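Cystathionine beta-lyases/cystathionine gamma-synthases (Corynebacterium glutamicum, PDB 5X5H) probably catalyses the pyridoxal-phosphate-dependent formation of L,L-cystathionine from O-succinyl-L-homoserine and L-cysteine, releasing succinate, in methionine biosynthesis. Local coordinates at residues 9-14 / 253-258; 65-70 / 216-221; 90-95 / 222-227; 147-152 / 163-168; 269-274 / 374-379. All coordinates share one frame; numbering follows the deposited sequence.

Interaction 1: residues 9-14 / 253-258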
# COMPACT_ATOMS: atom_id res chain seq x y z
N GLY A 9 26.83 11.36 9.59
CA GLY A 9 27.16 10.98 8.25
C GLY A 9 25.94 10.80 7.33
O GLY A 9 24.80 10.83 7.76
N PHE A 10 26.23 10.70 6.04
CA PHE A 10 25.17 10.61 5.01
C PHE A 10 24.30 9.38 5.19
O PHE A 10 23.07 9.52 5.09
CB PHE A 10 25.84 10.54 3.62
CG PHE A 10 24.87 10.61 2.47
CD1 PHE A 10 24.14 9.54 2.07
CD2 PHE A 10 24.66 11.85 1.88
CE1 PHE A 10 23.21 9.71 1.00
CE2 PHE A 10 23.74 11.99 0.85
CZ PHE A 10 23.01 10.93 0.42
N SER A 11 24.90 8.21 5.41
CA SER A 11 24.13 7.00 5.65
C SER A 11 23.29 7.07 6.90
O SER A 11 22.05 6.75 6.88
CB SER A 11 24.96 5.78 5.67
OG SER A 11 25.54 5.50 4.41
N THR A 12 23.82 7.67 7.96
CA THR A 12 23.05 7.94 9.16
C THR A 12 21.87 8.79 8.93
O THR A 12 20.71 8.47 9.30
CB THR A 12 23.94 8.49 10.23
OG1 THR A 12 25.05 7.62 10.40
CG2 THR A 12 23.20 8.62 11.62
N ALA A 13 22.09 9.93 8.25
CA ALA A 13 21.00 10.85 7.92
C ALA A 13 19.92 10.28 7.05
O ALA A 13 18.71 10.58 7.16
CB ALA A 13 21.52 12.14 7.28
N SER A 14 20.36 9.44 6.09
CA SER A 14 19.40 8.85 5.14
C SER A 14 18.38 7.96 5.85
O SER A 14 17.24 7.79 5.34
CB SER A 14 20.07 7.98 4.11
OG SER A 14 20.90 8.71 3.26
N THR A 253 18.74 3.17 1.60
CA THR A 253 19.85 2.41 1.00
C THR A 253 20.59 3.21 -0.11
O THR A 253 21.38 2.60 -0.81
CB THR A 253 19.38 1.06 0.43
OG1 THR A 253 18.32 1.21 -0.54
CG2 THR A 253 18.94 0.16 1.55
N LEU A 254 20.38 4.51 -0.21
CA LEU A 254 21.02 5.28 -1.29
C LEU A 254 22.53 5.14 -1.31
O LEU A 254 23.11 4.86 -2.38
CB LEU A 254 20.57 6.72 -1.28
CG LEU A 254 21.24 7.62 -2.36
CD1 LEU A 254 20.93 7.17 -3.77
CD2 LEU A 254 20.78 9.06 -2.19
N ALA A 255 23.16 5.32 -0.17
CA ALA A 255 24.63 5.23 -0.18
C ALA A 255 25.10 3.91 -0.63
O ALA A 255 26.03 3.76 -1.45
CB ALA A 255 25.22 5.53 1.17
N VAL A 256 24.57 2.78 -0.10
CA VAL A 256 25.03 1.44 -0.46
C VAL A 256 24.70 1.10 -1.92
O VAL A 256 25.43 0.42 -2.59
CB VAL A 256 24.65 0.30 0.52
CG1 VAL A 256 25.35 0.58 1.87
CG2 VAL A 256 23.15 0.17 0.66
N ARG A 257 23.53 1.57 -2.39
CA ARG A 257 23.21 1.40 -3.79
C ARG A 257 24.18 2.17 -4.65
O ARG A 257 24.71 1.58 -5.61
CB ARG A 257 21.77 1.80 -4.07
CG ARG A 257 20.73 0.82 -3.50
CD ARG A 257 19.29 1.20 -3.86
NE ARG A 257 18.78 2.39 -3.20
CZ ARG A 257 18.63 3.59 -3.68
NH1 ARG A 257 19.00 3.87 -4.93
NH2 ARG A 257 18.11 4.56 -2.95
N MET A 258 24.29 3.46 -4.42
CA MET A 258 25.12 4.30 -5.31
C MET A 258 26.56 3.82 -5.33
O MET A 258 27.19 3.87 -6.40
CB MET A 258 24.95 5.73 -4.96
CG MET A 258 25.64 6.68 -5.97
SD MET A 258 25.05 6.55 -7.71
CE MET A 258 23.87 7.87 -7.79
O HOH W 1 22.13 6.19 2.31
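Ser14 OG has two polar partners: it donates to Phe10 O, 3.0 Å away in its own helix, and accepts from a water 3.0 Å off. That water in turn accepts from Ala255 N at 2.8 Å, so a relay of bonds joins the two helices through one solvent molecule. It serves an amide in the first turn of helix 254-273, where Thr253, at the N-cap, makes no capping bond with its side chain. Phe10 O is itself doubly gripped: Ser14 OG approaches 38° out of the carbonyl plane, and Ser14 N comes from the opposite face.

Packing contacts flank the relay. The ring of Phe10, swung anti to the backbone N (chi1 -173°), presents its edge to Leu254, with CZ 3.9 Å from Leu254 CD2 in the plane of the ring. Ser11 OG comes within 3.3 Å of Ala255 CB, a close approach between a hydroxyl and a methyl. The short helix axes pass 9.9 Å apart at 127°.

Tyr186 of helix 184-187 meets the Phe10 ring edge-to-face and also touches Ala255, while Leu70 of helix 58-70 packs against Phe10, Ala13 and Ser14. Beyond them, Asp371 and Asp374 of the second subunit bind Thr12 and Gly9, which places helix 10-16 between its own chain and a neighbour.

Interaction 2: residues 65-70 / 216-221; sequences QTVAAL and LVVTND
Val67 sets its forked end against the forked end of Leu216, the two side chains meeting end to end. The methyls pair off: Val67 CG2 lies 3.9 Å from Leu216 CD1, and Val67 CG1 lies 4.0 Å from Leu216 CD2. With CG1 anti to the backbone N (chi1 178°), Val67 turns that methyl also toward Val218, whose side chain runs nearly perpendicular to its own; Val67 CG1 and Val218 CG1 are 4.1 Å apart. The same Val218 CG1 rests on the helix backbone, 3.8 Å from Ala68 CA, a close approach beside the small side chain of Ala68.

Leu216 and Val218 thus point at helix 65-70, whereas Val217 and Thr219 point away, as expected of a strand with one face under a helix. The short axes of helix and strand approach to 8.4 Å and cross at -49°. At the strand's end, Asp221 N donates to Thr219 OG1 at 3.0 Å with an N-H...O angle of 167°, an ST turn between the strand and helix 222-235, where Asp221 OD1 makes weak capping bonds to Glu223 N and Met224 N.

The Val218 side chain is about 5 Å from a bound magnesium ion, and about 4 Å from the side chain of Glu71, a magnesium ligand directly following helix 58-70. Strand 215-219 runs antiparallel to both its neighbours in the large sheet, strands 75-79 and 197-201, and Leu251 of helix 241-251 touches Val67, Thr66 and Leu70 on helix 58-70.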
# COMPACT_ATOMS: atom_id res chain seq x y z
N GLN A 65 12.20 16.31 4.91
CA GLN A 65 13.25 16.65 5.86
C GLN A 65 14.47 15.81 5.66
O GLN A 65 15.60 16.23 5.89
CB GLN A 65 12.70 16.55 7.29
CG GLN A 65 11.67 17.63 7.59
CD GLN A 65 12.19 19.00 7.55
OE1 GLN A 65 11.85 19.85 6.68
NE2 GLN A 65 13.16 19.25 8.42
N THR A 66 14.31 14.56 5.23
CA THR A 66 15.38 13.64 4.99
C THR A 66 16.19 14.17 3.80
O THR A 66 17.40 14.30 3.85
CB THR A 66 14.95 12.22 4.76
OG1 THR A 66 14.11 11.74 5.81
CG2 THR A 66 16.14 11.30 4.69
N VAL A 67 15.56 14.36 2.64
CA VAL A 67 16.31 14.84 1.48
C VAL A 67 16.96 16.23 1.73
O VAL A 67 18.11 16.46 1.29
CB VAL A 67 15.44 14.80 0.23
CG1 VAL A 67 16.22 15.37 -1.01
CG2 VAL A 67 14.97 13.37 -0.07
N ALA A 68 16.25 17.10 2.41
CA ALA A 68 16.84 18.39 2.76
C ALA A 68 18.15 18.12 3.52
O ALA A 68 19.25 18.72 3.19
CB ALA A 68 15.89 19.20 3.56
N ALA A 69 18.16 17.28 4.54
CA ALA A 69 19.36 17.05 5.34
C ALA A 69 20.47 16.53 4.48
O ALA A 69 21.66 16.93 4.62
CB ALA A 69 19.09 16.06 6.48
N LEU A 70 20.19 15.64 3.50
CA LEU A 70 21.21 15.01 2.64
C LEU A 70 21.83 16.03 1.69
O LEU A 70 22.94 15.71 1.23
CB LEU A 70 20.58 13.89 1.90
CG LEU A 70 20.11 12.69 2.76
CD1 LEU A 70 19.41 11.74 1.91
CD2 LEU A 70 21.19 12.13 3.60
N LEU A 216 11.31 16.61 -5.76
CA LEU A 216 11.59 17.28 -4.55
C LEU A 216 12.47 18.46 -4.81
O LEU A 216 13.36 18.38 -5.67
CB LEU A 216 12.19 16.30 -3.57
CG LEU A 216 11.88 16.46 -2.04
CD1 LEU A 216 11.81 15.16 -1.36
CD2 LEU A 216 12.81 17.45 -1.35
N VAL A 217 12.27 19.56 -4.10
CA VAL A 217 13.06 20.80 -4.18
C VAL A 217 13.61 21.09 -2.84
O VAL A 217 12.85 21.06 -1.85
CB VAL A 217 12.25 21.95 -4.70
CG1 VAL A 217 13.12 23.21 -4.80
CG2 VAL A 217 11.61 21.67 -6.02
N VAL A 218 14.92 21.41 -2.77
CA VAL A 218 15.53 21.79 -1.55
C VAL A 218 16.21 23.19 -1.66
O VAL A 218 16.62 23.61 -2.77
CB VAL A 218 16.54 20.81 -1.01
CG1 VAL A 218 15.91 19.41 -0.75
CG2 VAL A 218 17.69 20.66 -1.93
N THR A 219 16.30 23.89 -0.53
CA THR A 219 16.87 25.23 -0.48
C THR A 219 17.26 25.57 0.92
O THR A 219 16.76 25.00 1.84
CB THR A 219 15.83 26.17 -1.03
OG1 THR A 219 16.36 27.56 -1.14
CG2 THR A 219 14.58 26.32 -0.25
N ASN A 220 18.10 26.62 1.03
CA ASN A 220 18.33 27.30 2.30
C ASN A 220 17.64 28.60 2.43
O ASN A 220 17.75 29.27 3.52
CB ASN A 220 19.82 27.44 2.62
CG ASN A 220 20.50 26.13 2.91
OD1 ASN A 220 21.54 25.75 2.28
ND2 ASN A 220 20.01 25.49 3.89
N ASP A 221 16.87 29.01 1.42
CA ASP A 221 16.11 30.29 1.44
C ASP A 221 14.75 30.15 2.01
O ASP A 221 13.88 29.52 1.43
CB ASP A 221 16.11 30.88 0.06
CG ASP A 221 15.33 32.19 -0.09
OD1 ASP A 221 14.66 32.65 0.80
OD2 ASP A 221 15.47 32.79 -1.15

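Interaction 3: residues 90-95 / 222-227; sequences FRIILK and QEMDEE
Ile92 uses both its branches on Glu227: CG2 packs 3.9 Å from Glu227 CB, and CD1 reaches 3.8 Å from Glu227 C, so the isoleucine covers the base of the glutamate and its backbone, not the carboxylate. Next to it, Met224 curls its methyl toward helix 82-93. The bend at the end of the chain (chi3 -76°) brings CE to 4.0 Å from Ile93 CD1, whereas Ile92 CG2 stands farther from it at 4.4 Å.

These contacts join the last turn of helix 82-93, whose N-terminal residues Gly82 and Met83 belong to the cofactor pocket of this PLP-dependent fold, to the first turns of helix 222-235, which follows the antiparallel strand 215-219. Ile92 continues along helix 222-235 to Leu228 and Met231.

Further out, Lys95 folds back over the end of helix 82-93, where NZ donates to Arg91 O at 3.0 Å and Leu94 O at 2.9 Å; its positive charge would suit carbonyls at a helix C-terminus. On helix 222-235, Asp225, which points away from this contact, forms a salt bridge with Arg77. Arg91 bridges to Asp87 of its own chain and to Asp87 of the third subunit.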
# COMPACT_ATOMS: atom_id res chain seq x y z
N PHE A 90 9.62 26.88 -11.56
CA PHE A 90 9.53 27.81 -12.65
C PHE A 90 8.50 28.91 -12.29
O PHE A 90 8.69 30.12 -12.57
CB PHE A 90 9.14 27.24 -14.01
CG PHE A 90 10.19 26.45 -14.74
CD1 PHE A 90 11.50 26.32 -14.35
CD2 PHE A 90 9.79 25.75 -15.84
CE1 PHE A 90 12.42 25.53 -15.10
CE2 PHE A 90 10.70 24.99 -16.57
CZ PHE A 90 11.98 24.93 -16.20
N ARG A 91 7.33 28.53 -11.77
CA ARG A 91 6.24 29.46 -11.50
C ARG A 91 6.56 30.34 -10.37
O ARG A 91 5.92 31.41 -10.32
CB ARG A 91 4.92 28.65 -11.33
CG ARG A 91 4.53 28.07 -12.67
CD ARG A 91 3.54 26.95 -12.41
NE ARG A 91 2.23 27.53 -12.32
CZ ARG A 91 1.12 26.85 -12.11
NH1 ARG A 91 1.17 25.56 -11.96
NH2 ARG A 91 -0.03 27.48 -12.23
N ILE A 92 7.39 29.95 -9.45
CA ILE A 92 7.82 30.81 -8.34
C ILE A 92 8.84 31.85 -8.85
O ILE A 92 8.76 33.04 -8.57
CB ILE A 92 8.42 29.98 -7.23
CG1 ILE A 92 7.29 29.20 -6.57
CG2 ILE A 92 9.14 30.85 -6.20
CD1 ILE A 92 7.79 28.11 -5.68
N ILE A 93 9.81 31.39 -9.63
CA ILE A 93 10.97 32.22 -9.98
C ILE A 93 10.61 33.12 -11.15
O ILE A 93 11.19 34.25 -11.19
CB ILE A 93 12.16 31.33 -10.27
CG1 ILE A 93 12.62 30.67 -8.99
CG2 ILE A 93 13.37 32.16 -10.82
CD1 ILE A 93 13.70 29.65 -9.10
N LEU A 94 9.79 32.71 -12.06
CA LEU A 94 9.55 33.44 -13.33
C LEU A 94 8.12 34.01 -13.29
O LEU A 94 7.18 33.48 -12.62
CB LEU A 94 9.58 32.47 -14.46
CG LEU A 94 10.90 31.72 -14.65
CD1 LEU A 94 10.79 30.58 -15.58
CD2 LEU A 94 12.06 32.60 -15.11
N LYS A 95 7.95 35.08 -14.06
CA LYS A 95 6.69 35.67 -14.49
C LYS A 95 6.75 36.10 -15.93
O LYS A 95 7.88 36.09 -16.48
CB LYS A 95 6.40 36.92 -13.56
CG LYS A 95 6.23 36.60 -12.09
CD LYS A 95 5.00 35.70 -11.85
CE LYS A 95 4.95 35.18 -10.39
NZ LYS A 95 6.11 34.35 -10.02
N GLN A 222 14.52 30.66 3.22
CA GLN A 222 13.23 30.48 3.85
C GLN A 222 12.09 31.06 3.04
O GLN A 222 11.00 30.51 3.09
CB GLN A 222 13.27 31.18 5.25
CG GLN A 222 12.09 30.91 6.17
CD GLN A 222 12.33 31.63 7.51
OE1 GLN A 222 12.36 32.88 7.56
NE2 GLN A 222 12.56 30.85 8.56
N GLU A 223 12.26 32.16 2.35
CA GLU A 223 11.24 32.74 1.45
C GLU A 223 10.87 31.78 0.34
O GLU A 223 9.71 31.65 0.01
CB GLU A 223 11.54 34.15 0.90
CG GLU A 223 11.36 35.08 2.09
CD GLU A 223 11.45 36.53 1.82
OE1 GLU A 223 11.61 36.97 0.65
OE2 GLU A 223 11.34 37.20 2.86
N MET A 224 11.89 31.16 -0.26
CA MET A 224 11.65 30.13 -1.22
C MET A 224 10.91 28.95 -0.63
O MET A 224 9.93 28.47 -1.22
CB MET A 224 12.92 29.72 -1.89
CG MET A 224 12.71 28.54 -2.80
SD MET A 224 13.95 28.40 -4.10
CE MET A 224 13.30 29.73 -5.17
N ASP A 225 11.19 28.53 0.57
CA ASP A 225 10.45 27.46 1.25
C ASP A 225 9.00 27.84 1.44
O ASP A 225 8.07 27.09 1.14
CB ASP A 225 11.04 27.07 2.57
CG ASP A 225 10.23 25.96 3.22
OD1 ASP A 225 10.29 24.85 2.66
OD2 ASP A 225 9.57 26.19 4.26
N GLU A 226 8.77 29.13 1.84
CA GLU A 226 7.38 29.58 2.00
C GLU A 226 6.63 29.54 0.67
O GLU A 226 5.45 29.19 0.65
CB GLU A 226 7.36 31.04 2.56
CG GLU A 226 7.73 31.12 4.02
CD GLU A 226 8.05 32.58 4.43
OE1 GLU A 226 8.07 33.56 3.62
OE2 GLU A 226 8.49 32.68 5.60
N GLU A 227 7.23 29.98 -0.43
CA GLU A 227 6.56 29.99 -1.74
C GLU A 227 6.37 28.51 -2.20
O GLU A 227 5.31 28.23 -2.76
CB GLU A 227 7.38 30.74 -2.77
CG GLU A 227 7.51 32.26 -2.50
CD GLU A 227 6.12 32.82 -2.22
OE1 GLU A 227 5.19 32.65 -3.07
OE2 GLU A 227 5.88 33.28 -1.06

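Interaction 4: residues 147-152 / 163-168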
# COMPACT_ATOMS: atom_id res chain seq x y z
N ILE A 147 18.96 30.56 -14.12
CA ILE A 147 19.94 29.73 -14.89
C ILE A 147 19.67 28.27 -14.43
O ILE A 147 19.77 27.99 -13.21
CB ILE A 147 21.37 30.14 -14.59
CG1 ILE A 147 21.55 31.66 -14.86
CG2 ILE A 147 22.38 29.30 -15.40
CD1 ILE A 147 22.91 32.15 -14.46
N TRP A 148 19.31 27.42 -15.37
CA TRP A 148 18.95 26.03 -15.11
C TRP A 148 20.08 25.11 -15.54
O TRP A 148 20.42 25.09 -16.75
CB TRP A 148 17.68 25.69 -15.87
CG TRP A 148 17.15 24.34 -15.46
CD1 TRP A 148 17.40 23.13 -16.02
CD2 TRP A 148 16.28 24.13 -14.35
NE1 TRP A 148 16.69 22.15 -15.34
CE2 TRP A 148 16.05 22.75 -14.29
CE3 TRP A 148 15.65 24.99 -13.43
CZ2 TRP A 148 15.16 22.21 -13.35
CZ3 TRP A 148 14.77 24.42 -12.45
CH2 TRP A 148 14.54 23.04 -12.47
N VAL A 149 20.69 24.43 -14.59
CA VAL A 149 21.84 23.59 -14.88
C VAL A 149 21.49 22.13 -14.54
O VAL A 149 21.01 21.89 -13.40
CB VAL A 149 23.07 24.07 -14.10
CG1 VAL A 149 24.18 23.03 -14.06
CG2 VAL A 149 23.57 25.42 -14.75
N GLU A 150 21.79 21.18 -15.37
CA GLU A 150 21.82 19.77 -15.03
C GLU A 150 23.24 19.35 -15.09
O GLU A 150 23.91 19.61 -16.10
CB GLU A 150 21.17 18.88 -16.03
CG GLU A 150 19.79 18.81 -16.03
CD GLU A 150 19.25 17.88 -17.11
OE1 GLU A 150 19.86 16.89 -17.58
OE2 GLU A 150 18.11 18.11 -17.44
N THR A 151 23.82 18.65 -14.11
CA THR A 151 25.16 18.12 -14.24
C THR A 151 25.33 16.88 -13.39
O THR A 151 25.06 16.93 -12.18
CB THR A 151 26.20 19.21 -13.93
OG1 THR A 151 27.52 18.71 -14.14
CG2 THR A 151 26.20 19.79 -12.54
N PRO A 152 25.70 15.73 -13.99
CA PRO A 152 25.87 15.50 -15.40
C PRO A 152 24.58 15.61 -16.14
O PRO A 152 23.50 15.29 -15.58
CB PRO A 152 26.40 14.05 -15.47
CG PRO A 152 26.95 13.75 -14.07
CD PRO A 152 26.00 14.54 -13.15
N GLU A 163 30.12 26.05 -9.07
CA GLU A 163 30.63 27.19 -8.28
C GLU A 163 30.88 28.33 -9.27
O GLU A 163 30.56 29.48 -8.98
CB GLU A 163 31.89 26.78 -7.52
CG GLU A 163 32.37 27.91 -6.61
CD GLU A 163 33.60 27.53 -5.81
OE1 GLU A 163 33.99 26.35 -5.75
OE2 GLU A 163 34.15 28.43 -5.17
N ALA A 164 31.46 28.04 -10.43
CA ALA A 164 31.73 29.08 -11.36
C ALA A 164 30.50 29.75 -11.91
O ALA A 164 30.46 30.96 -12.07
CB ALA A 164 32.56 28.59 -12.51
N VAL A 165 29.45 28.98 -12.27
CA VAL A 165 28.25 29.52 -12.70
C VAL A 165 27.51 30.26 -11.60
O VAL A 165 26.98 31.31 -11.89
CB VAL A 165 27.35 28.41 -13.38
CG1 VAL A 165 25.96 28.90 -13.58
CG2 VAL A 165 28.04 27.85 -14.63
N ALA A 166 27.56 29.75 -10.37
CA ALA A 166 26.95 30.50 -9.25
C ALA A 166 27.56 31.90 -9.09
O ALA A 166 26.82 32.84 -8.86
CB ALA A 166 27.10 29.75 -7.99
N LYS A 167 28.89 31.98 -9.20
CA LYS A 167 29.55 33.31 -9.14
C LYS A 167 28.99 34.29 -10.15
O LYS A 167 28.90 35.52 -9.91
CB LYS A 167 31.06 33.21 -9.35
CG LYS A 167 31.83 32.59 -8.19
CD LYS A 167 33.37 32.52 -8.49
CE LYS A 167 34.21 31.61 -7.60
NZ LYS A 167 33.75 31.70 -6.18
N LEU A 168 28.60 33.82 -11.35
CA LEU A 168 27.96 34.70 -12.33
C LEU A 168 26.66 35.39 -11.93
O LEU A 168 26.20 36.35 -12.53
CB LEU A 168 27.66 34.00 -13.66
CG LEU A 168 28.85 33.32 -14.28
CD1 LEU A 168 28.42 32.61 -15.53
CD2 LEU A 168 30.01 34.29 -14.64
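In the beta-alpha-beta unit made of strand 144-150, helix 162-167 and strand 175-179, Ile147 and Val165 join the strand to the helix that crosses over it. Ile147 CG2 and Val165 CG1 are 4.0 Å apart, their side chains meeting at a slant, and the same Val165 CG1 is also 4.4 Å from Val149 CG2. One helix methyl therefore sits over two strand residues that face the same way. The torsion of Val165 explains this: CG1 stands anti to the backbone N (chi1 168°), directed at the sheet. Even the nearest CA atoms, those of Ile147 and Val165, are 8.6 Å apart, a spacing bridged by branched side chains alone.

The unit belongs to the large cofactor-binding domain of fold type I PLP enzymes, in which helices cover both faces of a mostly parallel sheet. Backbone bonds tie Ile147 and Val149 to strand 175-179, and Trp148 takes the other face, where its ring meets Phe90 of helix 82-93 edge-to-face. At the end of the strand Glu150 touches the cofactor, its carboxylate held by two backbone amides, OE1 by Asn154 N and OE2 by Tyr107 N. A cis peptide bond precedes Pro152, where the chain has left the strand.

On the helix, Lys167 NZ forms a salt bridge with Glu163 OE2 one turn back, its hydrogen bond weak at 3.4 Å. Thr160, in the loop before the helix, touches both Val149 and Val165, and Leu168 continues the packing onto Val133 and Val136 of helix 133-139.

Interaction 5: residues 269-274 / 374-379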
# COMPACT_ATOMS: atom_id res chain seq x y z
N ALA A 269 32.26 1.08 -18.19
CA ALA A 269 32.79 2.16 -19.03
C ALA A 269 34.20 1.73 -19.52
O ALA A 269 34.52 1.98 -20.69
CB ALA A 269 32.88 3.42 -18.26
N GLU A 270 35.02 1.20 -18.65
CA GLU A 270 36.41 0.78 -19.04
C GLU A 270 36.23 -0.29 -20.06
O GLU A 270 36.94 -0.27 -21.14
CB GLU A 270 37.13 0.25 -17.78
CG GLU A 270 38.47 -0.41 -17.98
CD GLU A 270 39.03 -0.87 -16.62
OE1 GLU A 270 38.56 -1.92 -16.10
OE2 GLU A 270 39.86 -0.11 -16.04
N PHE A 271 35.37 -1.28 -19.92
CA PHE A 271 35.25 -2.36 -20.91
C PHE A 271 34.78 -1.76 -22.25
O PHE A 271 35.33 -2.08 -23.33
CB PHE A 271 34.21 -3.40 -20.46
CG PHE A 271 33.95 -4.41 -21.47
CD1 PHE A 271 34.94 -5.32 -21.78
CD2 PHE A 271 32.78 -4.53 -22.06
CE1 PHE A 271 34.71 -6.28 -22.78
CE2 PHE A 271 32.52 -5.47 -23.08
CZ PHE A 271 33.51 -6.37 -23.42
N LEU A 272 33.82 -0.86 -22.30
CA LEU A 272 33.32 -0.27 -23.53
C LEU A 272 34.41 0.48 -24.21
O LEU A 272 34.44 0.46 -25.47
CB LEU A 272 32.05 0.62 -23.31
CG LEU A 272 30.82 -0.11 -22.90
CD1 LEU A 272 29.88 0.90 -22.20
CD2 LEU A 272 30.15 -0.83 -24.08
N ASP A 273 35.26 1.13 -23.46
CA ASP A 273 36.35 1.98 -24.02
C ASP A 273 37.40 1.11 -24.70
O ASP A 273 38.19 1.68 -25.48
CB ASP A 273 36.98 2.89 -23.01
CG ASP A 273 37.13 4.32 -23.53
OD1 ASP A 273 36.55 4.69 -24.58
OD2 ASP A 273 37.75 5.11 -22.85
N SER A 274 37.34 -0.19 -24.54
CA SER A 274 38.34 -1.09 -25.20
C SER A 274 37.78 -1.68 -26.44
O SER A 274 38.49 -2.50 -27.14
CB SER A 274 38.69 -2.20 -24.21
OG SER A 274 37.61 -3.19 -24.14
N ASP A 374 28.06 -10.56 -14.47
CA ASP A 374 26.93 -10.79 -15.28
C ASP A 374 26.63 -9.58 -16.23
O ASP A 374 26.24 -9.77 -17.38
CB ASP A 374 25.67 -11.02 -14.42
CG ASP A 374 25.81 -12.23 -13.54
OD1 ASP A 374 26.44 -13.26 -13.92
OD2 ASP A 374 25.21 -12.21 -12.42
N LEU A 375 26.82 -8.37 -15.75
CA LEU A 375 26.61 -7.16 -16.62
C LEU A 375 27.70 -7.16 -17.70
O LEU A 375 27.38 -6.87 -18.84
CB LEU A 375 26.69 -5.93 -15.78
CG LEU A 375 25.49 -5.71 -14.83
CD1 LEU A 375 25.78 -4.62 -13.80
CD2 LEU A 375 24.18 -5.53 -15.58
N LEU A 376 28.96 -7.43 -17.36
CA LEU A 376 30.07 -7.49 -18.40
C LEU A 376 29.69 -8.54 -19.42
O LEU A 376 29.86 -8.28 -20.66
CB LEU A 376 31.39 -7.79 -17.76
CG LEU A 376 32.06 -6.66 -17.06
CD1 LEU A 376 33.14 -7.11 -16.11
CD2 LEU A 376 32.64 -5.68 -18.08
N ALA A 377 29.23 -9.68 -19.00
CA ALA A 377 28.90 -10.76 -19.94
C ALA A 377 27.80 -10.35 -20.87
O ALA A 377 27.76 -10.64 -22.10
CB ALA A 377 28.61 -12.05 -19.22
N ASP A 378 26.79 -9.64 -20.33
CA ASP A 378 25.66 -9.22 -21.15
C ASP A 378 26.06 -8.17 -22.16
O ASP A 378 25.66 -8.25 -23.37
CB ASP A 378 24.51 -8.69 -20.28
CG ASP A 378 23.22 -8.54 -21.00
OD1 ASP A 378 22.87 -9.41 -21.86
OD2 ASP A 378 22.44 -7.56 -20.68
N VAL A 379 26.84 -7.18 -21.76
CA VAL A 379 27.37 -6.17 -22.68
C VAL A 379 28.23 -6.84 -23.74
O VAL A 379 28.08 -6.46 -24.91
CB VAL A 379 28.14 -5.03 -21.95
CG1 VAL A 379 28.77 -4.06 -22.93
CG2 VAL A 379 27.20 -4.30 -20.99
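Phe271 and Val379 lie alongside, pointing opposite ways, so that the valine meets the rim of the ring: Val379 CG1 lies 4.0 Å from Phe271 CE2, close to the ring plane. Leu376 approaches the base of the same aromatic residue at a slant, its CD2 3.7 Å from Phe271 CB and 3.8 Å from Phe271 CG. The ring is carried into this position by a first torsion that places CG anti to the backbone N (chi1 174°). Leu272 completes the group, set nearly perpendicular to Val379 with its CD2 3.7 Å from Val379 CG1. That one valine methyl is therefore shared between a ring edge and a leucine methyl.

The short axes of the two helices run almost alongside each other, 10.9 Å apart at closest and inclined by 27°, with like N-to-C directions. Leu376 lies at the border of the contact, while Leu272 turns inward onto Ile306 and Val308 of strand 305-310 and Val281 of strand 278-282. The pair thus belongs to the smaller C-terminal domain, where helix 254-273 ends against a five-stranded sheet. Asp378, on the other helix, accepts from the backbone amides of Lys325, Leu326 and Ile327, tying helix 372-384 to the chain before strand 328-329.

At the end of helix 254-273, Phe271 O accepts from Ser274 N and, in the carbonyl plane on a lone pair, from Ser274 OG at 2.7 Å. Between the two segments there is carbon against carbon alone, which implies cohesion by shape and by exclusion of water, without directional bonds.

Interactions 2, 3 and 4 gather round the large sheet of the cofactor-binding domain, and interaction 1 lies beside them, touching interaction 2 through helices 10-16 and 58-70, the two centres being 15 Å apart. Strand 215-219 leads straight into helix 222-235, joining interactions 2 and 3, while 3 and 4 touch where helix 82-93 meets strand 144-150. Interaction 5 lies apart in the C-terminal domain, its centre 44 Å from that of interaction 3. Helix 254-273 connects interaction 1, at its start, with interaction 5, at its end, their centres 27 Å apart. Along the chain, 2, 3 and 4 are nested within the loop closed by interaction 1, and 5 follows, consistent with two successive domains joined by one long helix.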